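Local coordinates for putative spindle pole body component alp6 protein (Chaetomium thermophilum, PDB 6L7R), which probably binds gamma-tubulin and microtubule minus ends as GCP3, a TUBGCP-family protein of which this chain is the N-terminal part, at residues R85-A88 with Q94-A97; D62-R67 with L101-A106; A12-I17 with T33-V38. All coordinates share one frame; numbering follows the deposited sequence.

Contact 1: R85-A88 with Q94-A97; sequences RLLA and QKWA
Lys-95 leaves its helix with CG anti to its own carbonyl carbon and runs on extended, which carries CD and CE to Leu-86; a bend at the last torsion (chi4 77°) then turns the amine aside. Leu-86 answers with CG trans to the backbone nitrogen (chi1 176°), and the two side chains lie alongside each other, pointing opposite ways, Lys-95 CD lying 4.1 Å from Leu-86 CG. The closest approach is of another kind: Lys-95 CE comes to 3.1 Å from Leu-86 O, a methylene beside a carbonyl oxygen in the last turns of helix 76-88. Leu-87 adds a looser flank, with its CD2 4.4 Å from Lys-95 CD. Beyond the bend, NZ hydrogen-bonds to Val-91 O and Leu-92 O in the linker, so one long side chain packs its carbons on the end of helix 76-88 and ties down the loop with its ammonium. At the start of helix 95-105, N-cap residue Gln-94 takes the indole N-H of Trp-96 on OE1 at 2.9 Å. Leu-86 also packs on an apolar side chain of another protein. Two roughly antiparallel helices joined by a short non-helical linker, with a lysine of the second holding the connection, form a helical hairpin.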
loop_
_atom_site.group_PDB
_atom_site.type_symbol
_atom_site.label_atom_id
_atom_site.label_comp_id
_atom_site.label_asym_id
_atom_site.label_seq_id
_atom_site.Cartn_x
_atom_site.Cartn_y
_atom_site.Cartn_z
ATOM N N ARG A 85 -17.460 -9.795 4.187
ATOM C CA ARG A 85 -16.660 -11.000 3.990
ATOM C C ARG A 85 -15.272 -10.819 4.571
ATOM O O ARG A 85 -14.747 -11.702 5.259
ATOM C CB ARG A 85 -16.544 -11.335 2.503
ATOM C CG ARG A 85 -17.809 -11.847 1.835
ATOM C CD ARG A 85 -17.449 -12.331 0.408
ATOM N NE ARG A 85 -16.315 -13.254 0.441
ATOM C CZ ARG A 85 -15.565 -13.564 -0.613
ATOM N NH1 ARG A 85 -15.793 -13.002 -1.791
ATOM N NH2 ARG A 85 -14.569 -14.429 -0.482
ATOM N N LEU A 86 -14.659 -9.675 4.284
ATOM C CA LEU A 86 -13.296 -9.433 4.743
ATOM C C LEU A 86 -13.206 -9.503 6.260
ATOM O O LEU A 86 -12.276 -10.107 6.807
ATOM C CB LEU A 86 -12.825 -8.070 4.245
ATOM C CG LEU A 86 -11.440 -7.662 4.733
ATOM C CD1 LEU A 86 -10.393 -8.541 4.087
ATOM C CD2 LEU A 86 -11.188 -6.188 4.436
ATOM N N LEU A 87 -14.165 -8.889 6.955
ATOM C CA LEU A 87 -14.110 -8.839 8.412
ATOM C C LEU A 87 -14.128 -10.230 9.030
ATOM O O LEU A 87 -13.554 -10.439 10.107
ATOM C CB LEU A 87 -15.281 -8.024 8.957
ATOM C CG LEU A 87 -15.361 -6.532 8.653
ATOM C CD1 LEU A 87 -16.510 -5.941 9.446
ATOM C CD2 LEU A 87 -14.056 -5.854 8.995
ATOM N N ALA A 88 -14.789 -11.188 8.373
ATOM C CA ALA A 88 -14.939 -12.537 8.909
ATOM C C ALA A 88 -13.700 -13.406 8.713
ATOM O O ALA A 88 -13.614 -14.480 9.321
ATOM C CB ALA A 88 -16.154 -13.221 8.266
ATOM N N GLN A 94 -4.670 -5.843 10.749
ATOM C CA GLN A 94 -4.801 -4.406 10.515
ATOM C C GLN A 94 -5.748 -4.142 9.354
ATOM O O GLN A 94 -5.436 -3.410 8.412
ATOM C CB GLN A 94 -3.439 -3.761 10.255
ATOM C CG GLN A 94 -2.425 -4.008 11.364
ATOM C CD GLN A 94 -2.773 -3.257 12.630
ATOM O OE1 GLN A 94 -3.455 -2.231 12.589
ATOM N NE2 GLN A 94 -2.303 -3.759 13.762
ATOM N N LYS A 95 -6.943 -4.741 9.414
ATOM C CA LYS A 95 -7.891 -4.560 8.321
ATOM C C LYS A 95 -8.284 -3.097 8.167
ATOM O O LYS A 95 -8.409 -2.598 7.042
ATOM C CB LYS A 95 -9.129 -5.442 8.551
ATOM C CG LYS A 95 -8.832 -6.922 8.444
ATOM C CD LYS A 95 -10.106 -7.753 8.592
ATOM C CE LYS A 95 -9.818 -9.247 8.577
ATOM N NZ LYS A 95 -9.254 -9.716 9.873
ATOM N N TRP A 96 -8.478 -2.389 9.288
ATOM C CA TRP A 96 -8.845 -0.977 9.224
ATOM C C TRP A 96 -7.822 -0.180 8.424
ATOM O O TRP A 96 -8.177 0.714 7.648
ATOM C CB TRP A 96 -8.970 -0.394 10.636
ATOM C CG TRP A 96 -7.622 -0.107 11.258
ATOM C CD1 TRP A 96 -6.873 -0.956 12.024
ATOM C CD2 TRP A 96 -6.850 1.100 11.126
ATOM N NE1 TRP A 96 -5.693 -0.350 12.387
ATOM C CE2 TRP A 96 -5.652 0.910 11.848
ATOM C CE3 TRP A 96 -7.055 2.315 10.465
ATOM C CZ2 TRP A 96 -4.665 1.898 11.934
ATOM C CZ3 TRP A 96 -6.074 3.298 10.551
ATOM C CH2 TRP A 96 -4.895 3.080 11.279
ATOM N N ALA A 97 -6.545 -0.495 8.591
ATOM C CA ALA A 97 -5.535 0.336 7.953
ATOM C C ALA A 97 -5.409 0.016 6.472
ATOM O O ALA A 97 -5.120 0.913 5.669
ATOM C CB ALA A 97 -4.191 0.171 8.668
#

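Contact 2: D62-R67 with L101-A106; sequences DLIKRR and LLHQLA
His-103 is the first residue of segment 101-106 to press firmly on helix 59-70, at the level where its CA and that of Ile-64 are only 5.9 Å apart. With CG trans to the backbone nitrogen (chi1 165°), the His-103 side chain crosses that of Leu-63 at about a right angle. Leu-63 CB stands over one ring face in a CH-pi contact, 3.9 Å from the centroid of His-103, and Leu-63 CD1 approaches the NE2 side. CB of His-103 meets Ile-64 CG1 at 3.8 Å. These helices, 59-70 and 95-105, run in roughly the same direction, as the first and third members of an up-down-up set completed by helix 76-88. Replacing His-103 with an alanine would probably leave the Leu-63 side chain without its aromatic partner and open a gap between the helices. In the model ND1 of His-103 is buried by the contact without a polar partner, and Arg-67 NE lies 5.9 Å from it, a nearness that may disfavour protonation of the ring. Further on, Ala-106 follows the helix into loop geometry, its CB 3.8 Å from Arg-67 NE. Arg-67 NH2 sits 3.3 Å from Ala-106 O, but the angle is too poor for a hydrogen bond.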
loop_
_atom_site.group_PDB
_atom_site.type_symbol
_atom_site.label_atom_id
_atom_site.label_comp_id
_atom_site.label_asym_id
_atom_site.label_seq_id
_atom_site.Cartn_x
_atom_site.Cartn_y
_atom_site.Cartn_z
ATOM N N ASP A 62 -16.724 3.457 6.459
ATOM C CA ASP A 62 -17.713 4.525 6.349
ATOM C C ASP A 62 -17.253 5.599 5.371
ATOM O O ASP A 62 -18.065 6.151 4.618
ATOM C CB ASP A 62 -17.988 5.132 7.723
ATOM C CG ASP A 62 -19.045 4.374 8.490
ATOM O OD1 ASP A 62 -18.794 4.022 9.660
ATOM O OD2 ASP A 62 -20.132 4.132 7.922
ATOM N N LEU A 63 -15.952 5.909 5.371
ATOM C CA LEU A 63 -15.421 6.844 4.387
ATOM C C LEU A 63 -15.565 6.291 2.977
ATOM O O LEU A 63 -15.900 7.030 2.044
ATOM C CB LEU A 63 -13.953 7.156 4.686
ATOM C CG LEU A 63 -13.621 8.122 5.826
ATOM C CD1 LEU A 63 -12.130 8.122 6.101
ATOM C CD2 LEU A 63 -14.094 9.521 5.490
ATOM N N ILE A 64 -15.317 4.990 2.806
ATOM C CA ILE A 64 -15.418 4.384 1.482
ATOM C C ILE A 64 -16.867 4.363 1.012
ATOM O O ILE A 64 -17.162 4.683 -0.146
ATOM C CB ILE A 64 -14.805 2.973 1.490
ATOM C CG1 ILE A 64 -13.283 3.050 1.660
ATOM C CG2 ILE A 64 -15.174 2.223 0.219
ATOM C CD1 ILE A 64 -12.627 1.702 1.900
ATOM N N LYS A 65 -17.798 3.996 1.897
ATOM C CA LYS A 65 -19.200 3.945 1.498
ATOM C C LYS A 65 -19.696 5.319 1.057
ATOM O O LYS A 65 -20.310 5.456 -0.007
ATOM C CB LYS A 65 -20.057 3.402 2.643
ATOM C CG LYS A 65 -21.251 2.572 2.180
ATOM C CD LYS A 65 -22.235 2.307 3.313
ATOM C CE LYS A 65 -21.523 1.806 4.568
ATOM N NZ LYS A 65 -20.783 0.525 4.358
ATOM N N ARG A 66 -19.436 6.353 1.861
ATOM C CA ARG A 66 -19.937 7.676 1.503
ATOM C C ARG A 66 -19.265 8.199 0.242
ATOM O O ARG A 66 -19.890 8.924 -0.541
ATOM C CB ARG A 66 -19.752 8.654 2.663
ATOM C CG ARG A 66 -20.928 8.688 3.633
ATOM C CD ARG A 66 -22.272 8.663 2.899
ATOM N NE ARG A 66 -23.390 9.041 3.764
ATOM C CZ ARG A 66 -24.390 8.233 4.106
ATOM N NH1 ARG A 66 -24.424 6.985 3.658
ATOM N NH2 ARG A 66 -25.357 8.673 4.899
ATOM N N ARG A 67 -18.003 7.832 0.023
ATOM C CA ARG A 67 -17.354 8.131 -1.249
ATOM C C ARG A 67 -18.081 7.444 -2.403
ATOM O O ARG A 67 -18.361 8.070 -3.430
ATOM C CB ARG A 67 -15.886 7.710 -1.184
ATOM C CG ARG A 67 -15.208 7.517 -2.524
ATOM C CD ARG A 67 -14.322 8.685 -2.880
ATOM N NE ARG A 67 -13.541 8.425 -4.086
ATOM C CZ ARG A 67 -12.810 9.340 -4.710
ATOM N NH1 ARG A 67 -12.758 10.579 -4.242
ATOM N NH2 ARG A 67 -12.133 9.020 -5.803
ATOM N N LEU A 101 -5.856 2.718 3.533
ATOM C CA LEU A 101 -4.962 2.882 2.391
ATOM C C LEU A 101 -5.751 2.952 1.091
ATOM O O LEU A 101 -5.541 3.855 0.275
ATOM C CB LEU A 101 -3.952 1.735 2.339
ATOM C CG LEU A 101 -3.184 1.668 1.016
ATOM C CD1 LEU A 101 -2.166 2.806 0.952
ATOM C CD2 LEU A 101 -2.519 0.321 0.809
ATOM N N LEU A 102 -6.668 2.001 0.880
ATOM C CA LEU A 102 -7.467 2.027 -0.340
ATOM C C LEU A 102 -8.266 3.320 -0.463
ATOM O O LEU A 102 -8.311 3.931 -1.539
ATOM C CB LEU A 102 -8.398 0.811 -0.391
ATOM C CG LEU A 102 -7.693 -0.546 -0.398
ATOM C CD1 LEU A 102 -8.693 -1.675 -0.633
ATOM C CD2 LEU A 102 -6.617 -0.596 -1.461
ATOM N N HIS A 103 -8.896 3.767 0.628
ATOM C CA HIS A 103 -9.645 5.021 0.566
ATOM C C HIS A 103 -8.751 6.175 0.127
ATOM O O HIS A 103 -9.169 7.029 -0.667
ATOM C CB HIS A 103 -10.274 5.332 1.919
ATOM C CG HIS A 103 -10.746 6.749 2.048
ATOM N ND1 HIS A 103 -11.920 7.200 1.482
ATOM C CD2 HIS A 103 -10.192 7.819 2.668
ATOM C CE1 HIS A 103 -12.074 8.485 1.755
ATOM N NE2 HIS A 103 -11.038 8.883 2.473
ATOM N N GLN A 104 -7.513 6.214 0.625
ATOM C CA GLN A 104 -6.612 7.308 0.262
ATOM C C GLN A 104 -6.243 7.267 -1.218
ATOM O O GLN A 104 -6.070 8.315 -1.848
ATOM C CB GLN A 104 -5.348 7.249 1.122
ATOM C CG GLN A 104 -5.599 7.496 2.593
ATOM C CD GLN A 104 -5.915 8.948 2.895
ATOM O OE1 GLN A 104 -7.080 9.337 3.010
ATOM N NE2 GLN A 104 -4.872 9.762 3.019
ATOM N N LEU A 105 -6.085 6.071 -1.781
ATOM C CA LEU A 105 -5.753 5.906 -3.189
ATOM C C LEU A 105 -6.971 5.927 -4.101
ATOM O O LEU A 105 -6.806 5.855 -5.325
ATOM C CB LEU A 105 -4.976 4.599 -3.392
ATOM C CG LEU A 105 -3.648 4.549 -2.631
ATOM C CD1 LEU A 105 -3.014 3.173 -2.710
ATOM C CD2 LEU A 105 -2.708 5.618 -3.161
ATOM N N ALA A 106 -8.175 6.035 -3.549
ATOM C CA ALA A 106 -9.376 5.992 -4.378
ATOM C C ALA A 106 -9.402 7.181 -5.327
ATOM O O ALA A 106 -9.015 8.293 -4.959
ATOM C CB ALA A 106 -10.632 5.987 -3.506
#

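Contact 3: A12-I17 with T33-V38; sequences AIDSLI and TRRQAV
Ile-17 and Arg-35 cross obliquely, and their meeting illustrates how one guanidinium can use a face and an edge at once. CG2 of Ile-17 stands over one face of the group, displaced toward its rim, at 4.2 Å from Arg-35 NH1. The edge is given to the backbone: Arg-35 NH1 donates to Asp-14 O over 3.2 Å in a fairly straight bond (160° at the hydrogen). The oxygen lies nearly in the guanidinium plane, whereas the donor is tilted out of the carbonyl plane. After two extended torsions, a bend at chi3 (-63°) turns the head group of Arg-35 back toward helix 6-20.

Along the same helix face, Ile-17 and Val-38 run side by side with their ends pointing opposite ways. Val-38 CG1 touches both ends of the isoleucine's longer branch, lying 3.8 Å from Ile-17 CG1 and 3.8 Å from Ile-17 CD1. Both residues are buried; Ile-17 also touches Ala-24 of the connecting loop, and Val-38 packs on an apolar side chain of another protein.

Segments 12-17 and 33-38 belong to the helical hairpin made by helices 6-20 and 29-47. The axes of these two segments approach to 10.7 Å at 123°, steeply inclined rather than strictly antiparallel, and Ile-13 carries the packing on to Phe-39, Val-42 and Leu-46.

Asp-14 and Arg-35 do not form a direct salt bridge, for OD1 of Asp-14 is 4.4 Å from NH1 of Arg-35. A water lies between them, accepting from Arg-35 NH1 at 3.0 Å; its other leg, to Asp-14 OD1, is unusually short, so its details are doubtful. The same nitrogen thus serves a carbonyl and a water, which probably restrains rotation of the guanidinium, while the opposite charges are likely to favour the water-mediated pairing.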
loop_
_atom_site.group_PDB
_atom_site.type_symbol
_atom_site.label_atom_id
_atom_site.label_comp_id
_atom_site.label_asym_id
_atom_site.label_seq_id
_atom_site.Cartn_x
_atom_site.Cartn_y
_atom_site.Cartn_z
ATOM N N ALA A 12 10.316 -5.041 1.358
ATOM C CA ALA A 12 9.118 -4.662 0.616
ATOM C C ALA A 12 9.321 -3.336 -0.105
ATOM O O ALA A 12 8.868 -3.161 -1.249
ATOM C CB ALA A 12 7.919 -4.587 1.560
ATOM N N ILE A 13 10.003 -2.387 0.544
ATOM C CA ILE A 13 10.259 -1.109 -0.112
ATOM C C ILE A 13 11.099 -1.321 -1.359
ATOM O O ILE A 13 10.817 -0.743 -2.417
ATOM C CB ILE A 13 10.926 -0.117 0.854
ATOM C CG1 ILE A 13 9.939 0.306 1.950
ATOM C CG2 ILE A 13 11.443 1.110 0.069
ATOM C CD1 ILE A 13 10.600 1.046 3.128
ATOM N N ASP A 14 12.139 -2.156 -1.260
ATOM C CA ASP A 14 12.949 -2.464 -2.437
ATOM C C ASP A 14 12.074 -2.963 -3.577
ATOM O O ASP A 14 12.222 -2.536 -4.729
ATOM C CB ASP A 14 13.999 -3.527 -2.108
ATOM C CG ASP A 14 15.068 -3.046 -1.157
ATOM O OD1 ASP A 14 15.305 -1.820 -1.054
ATOM O OD2 ASP A 14 15.699 -3.924 -0.527
ATOM N N SER A 15 11.138 -3.859 -3.262
ATOM C CA SER A 15 10.268 -4.415 -4.287
ATOM C C SER A 15 9.389 -3.338 -4.900
ATOM O O SER A 15 9.238 -3.271 -6.127
ATOM C CB SER A 15 9.414 -5.537 -3.692
ATOM O OG SER A 15 10.229 -6.648 -3.382
ATOM N N LEU A 16 8.784 -2.498 -4.053
ATOM C CA LEU A 16 7.941 -1.408 -4.532
ATOM C C LEU A 16 8.705 -0.503 -5.484
ATOM O O LEU A 16 8.209 -0.139 -6.552
ATOM C CB LEU A 16 7.429 -0.573 -3.355
ATOM C CG LEU A 16 6.047 -0.675 -2.715
ATOM C CD1 LEU A 16 5.821 0.608 -1.910
ATOM C CD2 LEU A 16 4.922 -0.904 -3.732
ATOM N N ILE A 17 9.913 -0.091 -5.088
ATOM C CA ILE A 17 10.656 0.851 -5.914
ATOM C C ILE A 17 10.908 0.271 -7.296
ATOM O O ILE A 17 10.724 0.952 -8.313
ATOM C CB ILE A 17 11.964 1.248 -5.209
ATOM C CG1 ILE A 17 11.627 2.041 -3.942
ATOM C CG2 ILE A 17 12.850 2.040 -6.159
ATOM C CD1 ILE A 17 12.846 2.398 -3.085
ATOM N N THR A 33 21.804 4.801 -8.245
ATOM C CA THR A 33 21.760 6.059 -7.508
ATOM C C THR A 33 20.328 6.547 -7.362
ATOM O O THR A 33 19.926 6.996 -6.286
ATOM C CB THR A 33 22.618 7.116 -8.202
ATOM O OG1 THR A 33 23.975 6.677 -8.224
ATOM C CG2 THR A 33 22.537 8.447 -7.463
ATOM N N ARG A 34 19.551 6.484 -8.445
ATOM C CA ARG A 34 18.129 6.790 -8.353
ATOM C C ARG A 34 17.440 5.931 -7.293
ATOM O O ARG A 34 16.668 6.444 -6.477
ATOM C CB ARG A 34 17.475 6.584 -9.716
ATOM C CG ARG A 34 18.054 7.485 -10.796
ATOM C CD ARG A 34 17.319 7.296 -12.120
ATOM N NE ARG A 34 17.901 8.145 -13.155
ATOM C CZ ARG A 34 18.321 7.688 -14.330
ATOM N NH1 ARG A 34 18.201 6.404 -14.635
ATOM N NH2 ARG A 34 18.836 8.520 -15.217
ATOM N N ARG A 35 17.725 4.624 -7.275
ATOM C CA ARG A 35 17.112 3.758 -6.267
ATOM C C ARG A 35 17.443 4.224 -4.849
ATOM O O ARG A 35 16.571 4.240 -3.972
ATOM C CB ARG A 35 17.553 2.309 -6.465
ATOM C CG ARG A 35 17.154 1.404 -5.295
ATOM C CD ARG A 35 17.602 -0.050 -5.466
ATOM N NE ARG A 35 16.962 -0.667 -6.622
ATOM C CZ ARG A 35 15.791 -1.302 -6.583
ATOM N NH1 ARG A 35 15.119 -1.404 -5.440
ATOM N NH2 ARG A 35 15.281 -1.824 -7.697
ATOM N N GLN A 36 18.698 4.612 -4.598
ATOM C CA GLN A 36 19.046 5.065 -3.255
ATOM C C GLN A 36 18.295 6.344 -2.893
ATOM O O GLN A 36 17.810 6.491 -1.761
ATOM C CB GLN A 36 20.556 5.277 -3.142
ATOM C CG GLN A 36 21.068 5.234 -1.700
ATOM C CD GLN A 36 20.651 3.964 -0.966
ATOM O OE1 GLN A 36 20.948 2.856 -1.408
ATOM N NE2 GLN A 36 19.957 4.122 0.157
ATOM N N ALA A 37 18.189 7.281 -3.841
ATOM C CA ALA A 37 17.464 8.521 -3.579
ATOM C C ALA A 37 15.990 8.241 -3.312
ATOM O O ALA A 37 15.367 8.871 -2.442
ATOM C CB ALA A 37 17.619 9.475 -4.768
ATOM N N VAL A 38 15.414 7.308 -4.062
ATOM C CA VAL A 38 14.013 6.965 -3.848
ATOM C C VAL A 38 13.853 6.265 -2.509
ATOM O O VAL A 38 12.920 6.550 -1.751
ATOM C CB VAL A 38 13.489 6.101 -5.009
ATOM C CG1 VAL A 38 12.059 5.679 -4.743
ATOM C CG2 VAL A 38 13.559 6.873 -6.310
HETATM O O HOH W 1 15.715 -0.124 -2.832
#

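In the fold
Five helices make up the modelled chain, and the contacts sample two ends of it. Contact 3 comes first, joining helices 6-20 and 29-47; contacts 1 and 2 come later in the chain and share helix 95-105. Contact 2 spans helix 59-70 to helix 95-105, and contact 1, which ties helix 76-88 to the same last helix, lies within that span. Their centres are 14 Å apart. Contact 3 sits across the chain's centre, about 29 Å from contact 1 and 27 Å from contact 2, centre to centre. The N-terminal hairpin and C-terminal three-helix set thus appear largely separate packing units, contact 3 touching neither other contact, and residues at all three also touch another protein's chain.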